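Local coordinates for protein putative peptidase (Bacteroides fragilis, PDB 5DYN) that is a clostripain-family cysteine protease, the chain here being its C-terminal part, and probably activates the Bacteroides fragilis toxin by cleaving it, at residues D31-E36 and P55-G60; G62-T67 and D88-R93. All coordinates share one frame; numbering follows the deposited sequence.

Interaction 1 of 2, residues D31-E36 and P55-G60; sequences DACFME and PTEIPG. With NA (sodium ion), chain J.
Cys33 and Phe34 face Thr56, Glu57 and Ile58 where two loops leave the ends of the neighbouring parallel strands 25-31 and 50-53. As in the caspase-like alpha/beta fold of clan CD, the loop after this strand carries an Ala-Cys pair, here Asp31-Ala32-Cys33, whose cysteine is probably the nucleophile. The sulphur of Cys33 lies across the second loop: SG accepts a nearly straight hydrogen bond from Ile58 N (3.2 Å, N-H...S 162°) and also touches Glu57 CA. One residue on, Phe34 N donates to Thr56 O at 2.9 Å. With CG anti to its own carbonyl carbon (chi1 -61°), the Phe34 ring returns to the second loop. Its CD1 edge meets Pro55 O in plane, and CZ packs on Glu57 CG at 3.4 Å, the two side chains lying alongside and pointing the same way. The Glu57 carboxylate is taken by Ser196 and Ala197, and the Phe34 ring also stacks with Tyr157. Ile58 points at the first loop; its CG1 comes to 3.2 Å from Ala32 O, while CG2 touches Asp31 OD1, the two side chains crossing at about a right angle. Asp31 OD2 is hydrogen-bonded to Ala63 N and OD1 to Tyr86 OH. Glu36 sets its CB against Pro55 N, while its carboxylate end leads away. At the far end a sodium ion joins the loops, held by Phe34 O (2.7 Å) and Pro55 O (2.6 Å), with Ser212 OG as a further ligand.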
ATOM      1  N   ASP B  31       3.944  -2.886  -1.873  1.00 35.99           N
ATOM      2  CA  ASP B  31       3.998  -3.347  -3.253  1.00 35.04           C
ATOM      3  C   ASP B  31       2.836  -4.308  -3.474  1.00 35.97           C
ATOM      4  O   ASP B  31       3.037  -5.510  -3.661  1.00 31.49           O
ATOM      5  CB  ASP B  31       5.333  -4.028  -3.556  1.00 33.58           C
ATOM      6  CG  ASP B  31       5.699  -3.967  -5.026  1.00 37.95           C
ATOM      7  OD1 ASP B  31       4.836  -3.565  -5.839  1.00 36.40           O
ATOM      8  OD2 ASP B  31       6.845  -4.330  -5.372  1.00 35.68           O
ATOM      9  N   ALA B  32       1.622  -3.767  -3.431  1.00 31.91           N
ATOM     10  CA  ALA B  32       0.404  -4.562  -3.485  1.00 28.87           C
ATOM     11  C   ALA B  32      -0.766  -3.694  -3.937  1.00 30.58           C
ATOM     12  O   ALA B  32      -0.702  -2.468  -3.860  1.00 34.90           O
ATOM     13  CB  ALA B  32       0.115  -5.186  -2.129  1.00 28.41           C
ATOM     14  N   CYS B  33      -1.834  -4.335  -4.401  1.00 29.59           N
ATOM     15  CA  CYS B  33      -2.971  -3.624  -4.979  1.00 35.24           C
ATOM     16  C   CYS B  33      -3.782  -2.829  -3.962  1.00 30.50           C
ATOM     17  O   CYS B  33      -3.954  -3.256  -2.824  1.00 30.16           O
ATOM     18  CB  CYS B  33      -3.899  -4.610  -5.690  1.00 36.31           C
ATOM     19  SG  CYS B  33      -3.438  -4.974  -7.395  1.00 38.49           S
ATOM     20  N   PHE B  34      -4.258  -1.660  -4.389  1.00 33.19           N
ATOM     21  CA  PHE B  34      -5.331  -0.938  -3.703  1.00 28.97           C
ATOM     22  C   PHE B  34      -5.006  -0.462  -2.288  1.00 30.49           C
ATOM     23  O   PHE B  34      -5.912  -0.091  -1.547  1.00 30.73           O
ATOM     24  CB  PHE B  34      -6.584  -1.820  -3.634  1.00 29.63           C
ATOM     25  CG  PHE B  34      -7.134  -2.226  -4.975  1.00 30.15           C
ATOM     26  CD1 PHE B  34      -7.397  -1.280  -5.955  1.00 28.85           C
ATOM     27  CD2 PHE B  34      -7.411  -3.559  -5.246  1.00 34.68           C
ATOM     28  CE1 PHE B  34      -7.922  -1.657  -7.184  1.00 29.16           C
ATOM     29  CE2 PHE B  34      -7.932  -3.943  -6.473  1.00 30.56           C
ATOM     30  CZ  PHE B  34      -8.190  -2.991  -7.440  1.00 31.24           C
ATOM     31  N   MET B  35      -3.734  -0.462  -1.909  1.00 28.78           N
ATOM     32  CA  MET B  35      -3.389  -0.214  -0.512  1.00 31.65           C
ATOM     33  C   MET B  35      -3.253   1.268  -0.157  1.00 35.79           C
ATOM     34  O   MET B  35      -3.175   1.621   1.023  1.00 36.38           O
ATOM     35  CB  MET B  35      -2.097  -0.949  -0.148  1.00 28.61           C
ATOM     36  CG  MET B  35      -2.212  -2.464  -0.218  1.00 31.87           C
ATOM     37  SD  MET B  35      -3.726  -3.114   0.522  1.00 29.39           S
ATOM     38  CE  MET B  35      -3.516  -2.664   2.245  1.00 32.91           C
ATOM     39  N   GLU B  36      -3.227   2.141  -1.158  1.00 26.57           N
ATOM     40  CA  GLU B  36      -3.146   3.567  -0.867  1.00 31.37           C
ATOM     41  C   GLU B  36      -4.546   4.107  -0.598  1.00 34.38           C
ATOM     42  O   GLU B  36      -5.086   4.907  -1.366  1.00 30.28           O
ATOM     43  CB  GLU B  36      -2.473   4.330  -2.008  1.00 28.92           C
ATOM     44  CG  GLU B  36      -1.879   5.678  -1.594  1.00 30.96           C
ATOM     45  CD  GLU B  36      -0.633   5.548  -0.720  1.00 35.45           C
ATOM     46  OE1 GLU B  36      -0.148   4.415  -0.519  1.00 35.33           O
ATOM     47  OE2 GLU B  36      -0.129   6.586  -0.238  1.00 31.15           O
ATOM     48  N   PRO B  55      -3.459   3.584  -5.242  1.00 31.80           N
ATOM     49  CA  PRO B  55      -4.882   3.539  -4.895  1.00 32.41           C
ATOM     50  C   PRO B  55      -5.620   2.526  -5.765  1.00 36.41           C
ATOM     51  O   PRO B  55      -6.711   2.070  -5.412  1.00 28.81           O
ATOM     52  CB  PRO B  55      -5.357   4.967  -5.173  1.00 32.03           C
ATOM     53  CG  PRO B  55      -4.423   5.467  -6.226  1.00 36.09           C
ATOM     54  CD  PRO B  55      -3.090   4.843  -5.914  1.00 30.62           C
ATOM     55  N   THR B  56      -5.012   2.179  -6.896  1.00 27.62           N
ATOM     56  CA  THR B  56      -5.592   1.207  -7.810  1.00 30.95           C
ATOM     57  C   THR B  56      -4.698  -0.034  -7.905  1.00 35.55           C
ATOM     58  O   THR B  56      -3.959  -0.346  -6.967  1.00 30.52           O
ATOM     59  CB  THR B  56      -5.816   1.823  -9.211  1.00 33.82           C
ATOM     60  OG1 THR B  56      -6.398   0.844 -10.081  1.00 33.91           O
ATOM     61  CG2 THR B  56      -4.502   2.328  -9.805  1.00 28.10           C
ATOM     62  N   GLU B  57      -4.765  -0.745  -9.027  1.00 33.04           N
ATOM     63  CA  GLU B  57      -4.021  -1.993  -9.174  1.00 33.60           C
ATOM     64  C   GLU B  57      -2.523  -1.787  -9.399  1.00 31.35           C
ATOM     65  O   GLU B  57      -2.106  -0.878 -10.118  1.00 30.92           O
ATOM     66  CB  GLU B  57      -4.605  -2.819 -10.318  1.00 32.03           C
ATOM     67  CG  GLU B  57      -6.068  -3.159 -10.121  1.00 35.02           C
ATOM     68  CD  GLU B  57      -6.650  -3.938 -11.279  1.00 37.34           C
ATOM     69  OE1 GLU B  57      -6.044  -4.957 -11.674  1.00 29.46           O
ATOM     70  OE2 GLU B  57      -7.716  -3.532 -11.792  1.00 27.29           O
ATOM     71  N   ILE B  58      -1.728  -2.647  -8.768  1.00 31.47           N
ATOM     72  CA  ILE B  58      -0.277  -2.656  -8.920  1.00 33.06           C
ATOM     73  C   ILE B  58       0.139  -3.686  -9.975  1.00 32.79           C
ATOM     74  O   ILE B  58      -0.364  -4.808  -9.974  1.00 32.31           O
ATOM     75  CB  ILE B  58       0.421  -2.966  -7.570  1.00 35.65           C
ATOM     76  CG1 ILE B  58       0.503  -1.707  -6.707  1.00 30.08           C
ATOM     77  CG2 ILE B  58       1.817  -3.544  -7.781  1.00 30.93           C
ATOM     78  CD1 ILE B  58       1.421  -0.644  -7.274  1.00 32.90           C
ATOM     79  N   PRO B  59       1.046  -3.301 -10.889  1.00 35.54           N
ATOM     80  CA  PRO B  59       1.566  -4.216 -11.912  1.00 33.66           C
ATOM     81  C   PRO B  59       2.154  -5.489 -11.311  1.00 32.22           C
ATOM     82  O   PRO B  59       2.811  -5.423 -10.274  1.00 35.02           O
ATOM     83  CB  PRO B  59       2.661  -3.389 -12.598  1.00 36.52           C
ATOM     84  CG  PRO B  59       2.258  -1.973 -12.378  1.00 32.81           C
ATOM     85  CD  PRO B  59       1.607  -1.944 -11.023  1.00 35.77           C
ATOM     86  N   GLY B  60       1.905  -6.626 -11.955  1.00 36.16           N
ATOM     87  CA  GLY B  60       2.461  -7.906 -11.540  1.00 31.87           C
ATOM     88  C   GLY B  60       3.944  -7.914 -11.202  1.00 33.68           C
ATOM     89  O   GLY B  60       4.326  -8.352 -10.115  1.00 29.15           O
TER
HETATM   90 NA    NA J 405      -7.341   1.753  -2.871  1.00 40.08          NA

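Interaction 2 of 2, residues G62-T67 and D88-R93; sequences GAPYQT and DYYQSR. With NA (sodium ion), chain F; NA (sodium ion), chain E.
Gly62 meets Tyr90 through its carbonyl: the phenol OH donates to Gly62 O, which lies in the ring plane at its edge. The modelled separation is very short, so the length of this bond is doubtful. Positive phi at Gly62 (61°) suits glycine. Ala63 turns away from the second segment, and Ala63 O binds a sodium ion at 2.6 Å together with a water, Pro61 O and acidic side chains Asp35 and Glu38 of the second protein chain. Pro64, the centre of an inverse gamma turn and the N-cap of helix 65-72, supplies the apolar heart of the contact. Its CB sits over one face of the Tyr89 ring in a CH-pi contact, 3.8 Å from the ring centroid, while its CG rests on Tyr89 CB at 3.6 Å; the two side chains slide past each other in opposite directions. Tyr89 reaches there with CG anti to its backbone N (chi1 -174°). Its opposite face is covered by Arg93, whose NH1 lies over the ring centre and donates to Tyr89 O at 3.0 Å. The ring is thus held between proline and guanidinium. Pro64 CD lies more loosely, 4.2 Å from Tyr90 CE2. The Gln66 side chain crosses that of Tyr89 at about a right angle, its amide plane nearly perpendicular to the ring. Thr67 closes the helix start from within, its N and OG1 both donating to Pro64 O, at 2.8 Å and 3.0 Å. Tyr90, edge-to-face with Trp105, shares a second sodium ion with it through their carbonyl oxygens. Start of one helix against end of the next, with short connection between, this is the packing of an antiparallel helical hairpin.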
ATOM      1  N   GLY B  62       5.643  -5.650 -10.218  1.00 35.22           N
ATOM      2  CA  GLY B  62       5.839  -4.823  -9.041  1.00 33.09           C
ATOM      3  C   GLY B  62       6.933  -3.780  -9.158  1.00 34.78           C
ATOM      4  O   GLY B  62       7.149  -3.199 -10.219  1.00 37.27           O
ATOM      5  N   ALA B  63       7.628  -3.539  -8.054  1.00 34.04           N
ATOM      6  CA  ALA B  63       8.679  -2.532  -8.025  1.00 39.09           C
ATOM      7  C   ALA B  63       9.919  -2.973  -8.800  1.00 42.17           C
ATOM      8  O   ALA B  63      10.256  -4.158  -8.824  1.00 38.40           O
ATOM      9  CB  ALA B  63       9.051  -2.207  -6.583  1.00 36.59           C
ATOM     10  N   PRO B  64      10.594  -2.012  -9.453  1.00 43.52           N
ATOM     11  CA  PRO B  64      11.933  -2.236 -10.005  1.00 36.30           C
ATOM     12  C   PRO B  64      12.952  -2.230  -8.878  1.00 33.72           C
ATOM     13  O   PRO B  64      13.639  -1.231  -8.664  1.00 37.99           O
ATOM     14  CB  PRO B  64      12.131  -1.050 -10.949  1.00 35.79           C
ATOM     15  CG  PRO B  64      11.292   0.031 -10.350  1.00 39.33           C
ATOM     16  CD  PRO B  64      10.092  -0.659  -9.757  1.00 36.81           C
ATOM     17  N   TYR B  65      13.044  -3.344  -8.160  1.00 36.15           N
ATOM     18  CA  TYR B  65      13.857  -3.409  -6.950  1.00 38.19           C
ATOM     19  C   TYR B  65      15.349  -3.215  -7.212  1.00 40.71           C
ATOM     20  O   TYR B  65      16.133  -3.104  -6.272  1.00 39.58           O
ATOM     21  CB  TYR B  65      13.617  -4.739  -6.226  1.00 39.54           C
ATOM     22  CG  TYR B  65      12.270  -4.808  -5.541  1.00 41.80           C
ATOM     23  CD1 TYR B  65      12.050  -4.158  -4.332  1.00 37.84           C
ATOM     24  CD2 TYR B  65      11.215  -5.517  -6.104  1.00 32.67           C
ATOM     25  CE1 TYR B  65      10.821  -4.210  -3.704  1.00 35.31           C
ATOM     26  CE2 TYR B  65       9.981  -5.576  -5.480  1.00 37.59           C
ATOM     27  CZ  TYR B  65       9.790  -4.920  -4.280  1.00 37.65           C
ATOM     28  OH  TYR B  65       8.565  -4.972  -3.653  1.00 34.39           O
ATOM     29  N   GLN B  66      15.743  -3.163  -8.481  1.00 39.55           N
ATOM     30  CA  GLN B  66      17.125  -2.847  -8.811  1.00 43.57           C
ATOM     31  C   GLN B  66      17.397  -1.367  -8.540  1.00 41.94           C
ATOM     32  O   GLN B  66      18.531  -0.976  -8.269  1.00 38.87           O
ATOM     33  CB  GLN B  66      17.444  -3.199 -10.267  1.00 42.14           C
ATOM     34  CG  GLN B  66      16.612  -2.466 -11.303  1.00 39.90           C
ATOM     35  CD  GLN B  66      15.390  -3.252 -11.737  1.00 41.42           C
ATOM     36  OE1 GLN B  66      14.837  -4.040 -10.972  1.00 37.12           O
ATOM     37  NE2 GLN B  66      14.965  -3.040 -12.976  1.00 49.51           N
ATOM     38  N   THR B  67      16.348  -0.548  -8.599  1.00 42.92           N
ATOM     39  CA  THR B  67      16.473   0.874  -8.292  1.00 38.11           C
ATOM     40  C   THR B  67      15.746   1.245  -7.001  1.00 45.96           C
ATOM     41  O   THR B  67      16.118   2.208  -6.328  1.00 46.20           O
ATOM     42  CB  THR B  67      15.929   1.748  -9.429  1.00 34.59           C
ATOM     43  OG1 THR B  67      14.522   1.528  -9.573  1.00 38.32           O
ATOM     44  CG2 THR B  67      16.633   1.421 -10.739  1.00 39.08           C
ATOM     45  N   ASP B  88       9.165   6.267 -12.364  1.00 38.70           N
ATOM     46  CA  ASP B  88      10.036   6.576 -13.500  1.00 41.09           C
ATOM     47  C   ASP B  88      10.293   5.357 -14.374  1.00 41.88           C
ATOM     48  O   ASP B  88      10.388   5.469 -15.597  1.00 42.80           O
ATOM     49  CB  ASP B  88      11.370   7.157 -13.020  1.00 45.80           C
ATOM     50  CG  ASP B  88      11.241   8.589 -12.533  1.00 54.43           C
ATOM     51  OD1 ASP B  88      10.293   9.281 -12.960  1.00 60.39           O
ATOM     52  OD2 ASP B  88      12.090   9.024 -11.725  1.00 59.77           O
ATOM     53  N   TYR B  89      10.396   4.193 -13.741  1.00 43.62           N
ATOM     54  CA  TYR B  89      10.649   2.947 -14.454  1.00 40.12           C
ATOM     55  C   TYR B  89       9.526   2.616 -15.426  1.00 42.58           C
ATOM     56  O   TYR B  89       9.770   2.308 -16.595  1.00 44.13           O
ATOM     57  CB  TYR B  89      10.827   1.796 -13.466  1.00 41.12           C
ATOM     58  CG  TYR B  89      11.240   0.492 -14.109  1.00 47.04           C
ATOM     59  CD1 TYR B  89      12.582   0.184 -14.289  1.00 47.78           C
ATOM     60  CD2 TYR B  89      10.292  -0.433 -14.532  1.00 39.81           C
ATOM     61  CE1 TYR B  89      12.970  -1.008 -14.873  1.00 53.46           C
ATOM     62  CE2 TYR B  89      10.670  -1.627 -15.121  1.00 44.13           C
ATOM     63  CZ  TYR B  89      12.012  -1.909 -15.287  1.00 52.23           C
ATOM     64  OH  TYR B  89      12.401  -3.095 -15.867  1.00 63.78           O
ATOM     65  N   TYR B  90       8.294   2.681 -14.936  1.00 40.68           N
ATOM     66  CA  TYR B  90       7.145   2.292 -15.742  1.00 43.08           C
ATOM     67  C   TYR B  90       6.726   3.385 -16.712  1.00 39.45           C
ATOM     68  O   TYR B  90       6.097   3.100 -17.732  1.00 41.59           O
ATOM     69  CB  TYR B  90       5.965   1.911 -14.847  1.00 40.22           C
ATOM     70  CG  TYR B  90       6.095   0.548 -14.204  1.00 35.82           C
ATOM     71  CD1 TYR B  90       5.585  -0.583 -14.827  1.00 38.83           C
ATOM     72  CD2 TYR B  90       6.714   0.395 -12.970  1.00 35.41           C
ATOM     73  CE1 TYR B  90       5.695  -1.830 -14.242  1.00 39.46           C
ATOM     74  CE2 TYR B  90       6.826  -0.849 -12.376  1.00 33.39           C
ATOM     75  CZ  TYR B  90       6.315  -1.957 -13.017  1.00 34.65           C
ATOM     76  OH  TYR B  90       6.427  -3.198 -12.434  1.00 39.45           O
ATOM     77  N   GLN B  91       7.066   4.633 -16.406  1.00 41.75           N
ATOM     78  CA  GLN B  91       6.710   5.724 -17.307  1.00 47.90           C
ATOM     79  C   GLN B  91       7.662   5.740 -18.504  1.00 44.31           C
ATOM     80  O   GLN B  91       7.285   6.156 -19.599  1.00 43.86           O
ATOM     81  CB  GLN B  91       6.714   7.072 -16.571  1.00 38.65           C
ATOM     82  CG  GLN B  91       8.083   7.670 -16.291  1.00 50.18           C
ATOM     83  CD  GLN B  91       8.614   8.506 -17.443  1.00 53.68           C
ATOM     84  OE1 GLN B  91       7.879   8.840 -18.375  1.00 50.14           O
ATOM     85  NE2 GLN B  91       9.900   8.839 -17.388  1.00 54.25           N
ATOM     86  N   SER B  92       8.888   5.270 -18.292  1.00 45.52           N
ATOM     87  CA  SER B  92       9.882   5.210 -19.357  1.00 44.90           C
ATOM     88  C   SER B  92       9.497   4.169 -20.397  1.00 42.55           C
ATOM     89  O   SER B  92       9.800   4.312 -21.581  1.00 50.29           O
ATOM     90  CB  SER B  92      11.265   4.890 -18.786  1.00 40.55           C
ATOM     91  OG  SER B  92      11.729   5.945 -17.963  1.00 53.74           O
ATOM     92  N   ARG B  93       8.822   3.120 -19.943  1.00 37.13           N
ATOM     93  CA  ARG B  93       8.433   2.024 -20.819  1.00 41.81           C
ATOM     94  C   ARG B  93       6.949   2.093 -21.177  1.00 38.92           C
ATOM     95  O   ARG B  93       6.407   1.177 -21.795  1.00 39.50           O
ATOM     96  CB  ARG B  93       8.768   0.687 -20.158  1.00 44.19           C
ATOM     97  CG  ARG B  93      10.258   0.501 -19.921  1.00 42.12           C
ATOM     98  CD  ARG B  93      10.555  -0.595 -18.915  1.00 46.22           C
ATOM     99  NE  ARG B  93      11.993  -0.818 -18.787  1.00 52.92           N
ATOM    100  CZ  ARG B  93      12.810  -0.039 -18.085  1.00 57.11           C
ATOM    101  NH1 ARG B  93      12.332   1.016 -17.439  1.00 52.46           N
ATOM    102  NH2 ARG B  93      14.107  -0.315 -18.027  1.00 55.14           N
TER
HETATM  103 NA    NA F 401       4.720   0.721 -18.822  1.00 45.22          NA
HETATM  104 NA    NA E 403      10.084  -6.341 -10.178  1.00 41.11          NA
HETATM  105  O   HOH W   1       9.977  -7.466 -12.468  1.00 35.06           O

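In the fold
From the N terminus, strand 25-31 runs into residues 31-36, the chain passes through helix 38-43 and strand 50-53, and interaction 1 closes this loop at 55-60. Almost at once residues 62-67 open a second loop, through helices 65-72 and 78-92, which interaction 2 closes at 88-93. The two loops follow in series, neither nesting nor crossing. They nevertheless touch: Asp31 OD2 probably bonds to Ala63 N and, weakly, to Tyr65 OH, and Pro59 CB packs on Tyr90 OH. Interaction 1 joins the loops that follow neighbouring strands 25-31 and 50-53 of the central sheet, and interaction 2 packs the start of helix 65-72 against the end of helix 78-92.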